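Local structure of response regulator aspartate phosphatase H (Bacillus subtilis, 3Q15) at residues 218-226 with 248-259. The protein dephosphorylates the sporulation phosphotransferase Spo0F and also acts on the competence regulator ComA, keeping sporulation and competence apart in time. Sequence-based numbering, arbitrary orientation.
Sequences DRFIAISLL and AAKVSREKVPDL
Ala222 pushes its methyl into a pocket of three branched side chains: its CB sits 3.6 Å from Val251 CG1, with Val256 CG2 and Leu259 CD1 just as near. Leu259 CD1 also reaches Ile223 CG1, the two side chains crossing at about a right angle. Further along, Ala248 CB packs 3.9 Å from Leu225 CB and against the backbone at Ala222 O and Leu226 N; here the CA atoms of Ala222 and Ala248 come within 4.9 Å. Beside the methyl of Ala222, Ser252 OG turns back to its own helix and bonds Ala248 O at 2.7 Å, from the face of that carbonyl opposite to Ser252 N. Charged pairs flank the apolar centre. Arg219 bends at chi3, carrying the guanidinium past Val256 CG1, which covers one face, to Asp258. Arg219 NH2 gives its straighter bond to Asp258 OD2 (2.8 Å, 153°), close to the guanidinium plane and on the syn side of a carboxylate turned 76° from it; a weak one goes to Asp258 OD1. On the other flank the extended Lys255 lays CD 3.1 Å from Asp218 OD1; its NZ makes only a long salt bridge there, and a water donates to Asp218 OD2 and weakly accepts from Lys255 NZ. With axes 8.7 Å apart, the contact joins the open end of an antiparallel helical hairpin, arms 218-235 and 238-255, of a tetratricopeptide repeat, predicted as the fourth; 257-259 lead into helix 260-273.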
# COMPACT_ATOMS: atom_id res chain seq x y z
N ASP A 218 -16.32 12.70 27.34
CA ASP A 218 -16.65 11.46 28.03
C ASP A 218 -16.64 10.23 27.12
O ASP A 218 -16.08 9.19 27.48
CB ASP A 218 -18.01 11.57 28.73
CG ASP A 218 -18.02 12.65 29.80
OD1 ASP A 218 -19.03 13.38 29.89
OD2 ASP A 218 -17.02 12.76 30.54
N ARG A 219 -17.24 10.35 25.94
CA ARG A 219 -17.28 9.22 25.03
C ARG A 219 -15.87 8.71 24.74
O ARG A 219 -15.60 7.51 24.85
CB ARG A 219 -17.99 9.58 23.72
CG ARG A 219 -17.93 8.47 22.67
CD ARG A 219 -18.95 8.70 21.56
NE ARG A 219 -20.31 8.65 22.08
CZ ARG A 219 -21.03 7.54 22.19
NH1 ARG A 219 -20.52 6.37 21.82
NH2 ARG A 219 -22.27 7.59 22.67
N PHE A 220 -14.96 9.62 24.40
CA PHE A 220 -13.59 9.23 24.06
C PHE A 220 -12.78 8.82 25.29
O PHE A 220 -11.77 8.13 25.16
CB PHE A 220 -12.88 10.33 23.28
CG PHE A 220 -13.29 10.40 21.84
CD1 PHE A 220 -12.97 9.38 20.97
CD2 PHE A 220 -14.01 11.49 21.36
CE1 PHE A 220 -13.35 9.43 19.64
CE2 PHE A 220 -14.39 11.55 20.04
CZ PHE A 220 -14.06 10.52 19.17
N ILE A 221 -13.22 9.25 26.46
CA ILE A 221 -12.61 8.78 27.70
C ILE A 221 -12.99 7.32 27.92
O ILE A 221 -12.14 6.48 28.23
CB ILE A 221 -13.06 9.62 28.92
CG1 ILE A 221 -12.49 11.04 28.83
CG2 ILE A 221 -12.60 8.97 30.21
CD1 ILE A 221 -12.90 11.94 29.98
N ALA A 222 -14.27 7.02 27.74
CA ALA A 222 -14.76 5.66 27.86
C ALA A 222 -14.15 4.74 26.81
O ALA A 222 -13.72 3.62 27.12
CB ALA A 222 -16.28 5.64 27.76
N ILE A 223 -14.10 5.21 25.57
CA ILE A 223 -13.55 4.42 24.48
C ILE A 223 -12.06 4.16 24.67
O ILE A 223 -11.59 3.04 24.46
CB ILE A 223 -13.78 5.09 23.11
CG1 ILE A 223 -15.27 5.17 22.80
CG2 ILE A 223 -13.06 4.31 22.01
CD1 ILE A 223 -15.60 5.93 21.52
N SER A 224 -11.33 5.19 25.08
CA SER A 224 -9.90 5.06 25.35
C SER A 224 -9.63 4.02 26.43
O SER A 224 -8.72 3.20 26.31
CB SER A 224 -9.30 6.40 25.78
OG SER A 224 -9.43 7.37 24.74
N LEU A 225 -10.43 4.07 27.50
CA LEU A 225 -10.28 3.15 28.62
C LEU A 225 -10.60 1.73 28.17
O LEU A 225 -9.94 0.78 28.59
CB LEU A 225 -11.20 3.57 29.76
CG LEU A 225 -10.81 4.83 30.53
CD1 LEU A 225 -11.95 5.29 31.44
CD2 LEU A 225 -9.55 4.60 31.35
N LEU A 226 -11.61 1.59 27.33
CA LEU A 226 -11.97 0.30 26.76
C LEU A 226 -10.84 -0.24 25.90
O LEU A 226 -10.48 -1.42 25.99
CB LEU A 226 -13.24 0.43 25.92
CG LEU A 226 -13.67 -0.81 25.13
CD1 LEU A 226 -13.87 -2.00 26.05
CD2 LEU A 226 -14.94 -0.51 24.36
N ALA A 248 -13.92 1.87 32.39
CA ALA A 248 -14.75 2.15 31.22
C ALA A 248 -16.22 1.92 31.54
O ALA A 248 -17.09 2.68 31.10
CB ALA A 248 -14.32 1.30 30.04
N ALA A 249 -16.50 0.88 32.31
CA ALA A 249 -17.87 0.57 32.71
C ALA A 249 -18.47 1.72 33.50
O ALA A 249 -19.60 2.15 33.23
CB ALA A 249 -17.90 -0.71 33.53
N LYS A 250 -17.73 2.23 34.48
CA LYS A 250 -18.20 3.33 35.32
C LYS A 250 -18.60 4.53 34.48
O LYS A 250 -19.74 4.99 34.54
CB LYS A 250 -17.13 3.73 36.34
CG LYS A 250 -17.53 4.91 37.23
CD LYS A 250 -16.41 5.27 38.21
CE LYS A 250 -16.80 6.45 39.08
NZ LYS A 250 -15.71 6.81 40.04
N VAL A 251 -17.65 5.05 33.71
CA VAL A 251 -17.91 6.22 32.87
C VAL A 251 -19.05 5.95 31.89
O VAL A 251 -19.80 6.85 31.53
CB VAL A 251 -16.64 6.69 32.13
CG1 VAL A 251 -16.04 5.54 31.34
CG2 VAL A 251 -16.95 7.87 31.22
N SER A 252 -19.18 4.69 31.48
CA SER A 252 -20.26 4.28 30.58
C SER A 252 -21.63 4.37 31.26
O SER A 252 -22.50 5.11 30.81
CB SER A 252 -20.03 2.85 30.08
OG SER A 252 -18.95 2.80 29.16
N ARG A 253 -21.81 3.63 32.35
CA ARG A 253 -23.07 3.63 33.08
C ARG A 253 -23.52 5.04 33.47
O ARG A 253 -24.72 5.32 33.56
CB ARG A 253 -22.96 2.77 34.35
CG ARG A 253 -22.64 1.30 34.11
CD ARG A 253 -22.89 0.48 35.37
NE ARG A 253 -22.63 -0.94 35.18
CZ ARG A 253 -21.52 -1.56 35.56
NH1 ARG A 253 -20.55 -0.87 36.16
NH2 ARG A 253 -21.36 -2.85 35.34
N GLU A 254 -22.55 5.92 33.69
CA GLU A 254 -22.85 7.25 34.22
C GLU A 254 -23.06 8.31 33.14
O GLU A 254 -23.82 9.26 33.34
CB GLU A 254 -21.77 7.71 35.21
CG GLU A 254 -21.68 6.85 36.46
CD GLU A 254 -20.71 7.41 37.50
OE1 GLU A 254 -20.25 8.56 37.32
OE2 GLU A 254 -20.42 6.71 38.49
N LYS A 255 -22.40 8.16 31.99
CA LYS A 255 -22.45 9.19 30.96
C LYS A 255 -22.57 8.69 29.52
O LYS A 255 -23.07 9.41 28.66
CB LYS A 255 -21.24 10.13 31.08
CG LYS A 255 -21.22 10.94 32.37
CD LYS A 255 -20.10 11.96 32.37
CE LYS A 255 -20.13 12.81 33.63
NZ LYS A 255 -19.09 13.88 33.59
N VAL A 256 -22.13 7.46 29.26
CA VAL A 256 -22.22 6.91 27.90
C VAL A 256 -22.63 5.43 27.89
O VAL A 256 -21.82 4.56 27.59
CB VAL A 256 -20.90 7.09 27.12
CG1 VAL A 256 -20.76 8.52 26.64
CG2 VAL A 256 -19.71 6.69 27.98
N PRO A 257 -23.91 5.16 28.22
CA PRO A 257 -24.44 3.80 28.37
C PRO A 257 -24.39 2.96 27.10
O PRO A 257 -24.31 1.74 27.19
CB PRO A 257 -25.90 4.05 28.78
CG PRO A 257 -25.91 5.43 29.35
CD PRO A 257 -24.92 6.19 28.53
N ASP A 258 -24.45 3.60 25.94
CA ASP A 258 -24.50 2.85 24.68
C ASP A 258 -23.21 2.09 24.41
O ASP A 258 -23.12 1.33 23.44
CB ASP A 258 -24.85 3.77 23.51
CG ASP A 258 -23.78 4.82 23.25
OD1 ASP A 258 -23.14 5.27 24.23
OD2 ASP A 258 -23.59 5.19 22.07
N LEU A 259 -22.21 2.29 25.26
CA LEU A 259 -20.95 1.56 25.14
C LEU A 259 -20.95 0.33 26.04
O LEU A 259 -20.07 -0.52 25.94
CB LEU A 259 -19.77 2.47 25.52
CG LEU A 259 -19.45 3.60 24.54
CD1 LEU A 259 -18.51 4.60 25.18
CD2 LEU A 259 -18.88 3.04 23.25
O HOH W 1 -16.61 15.30 32.08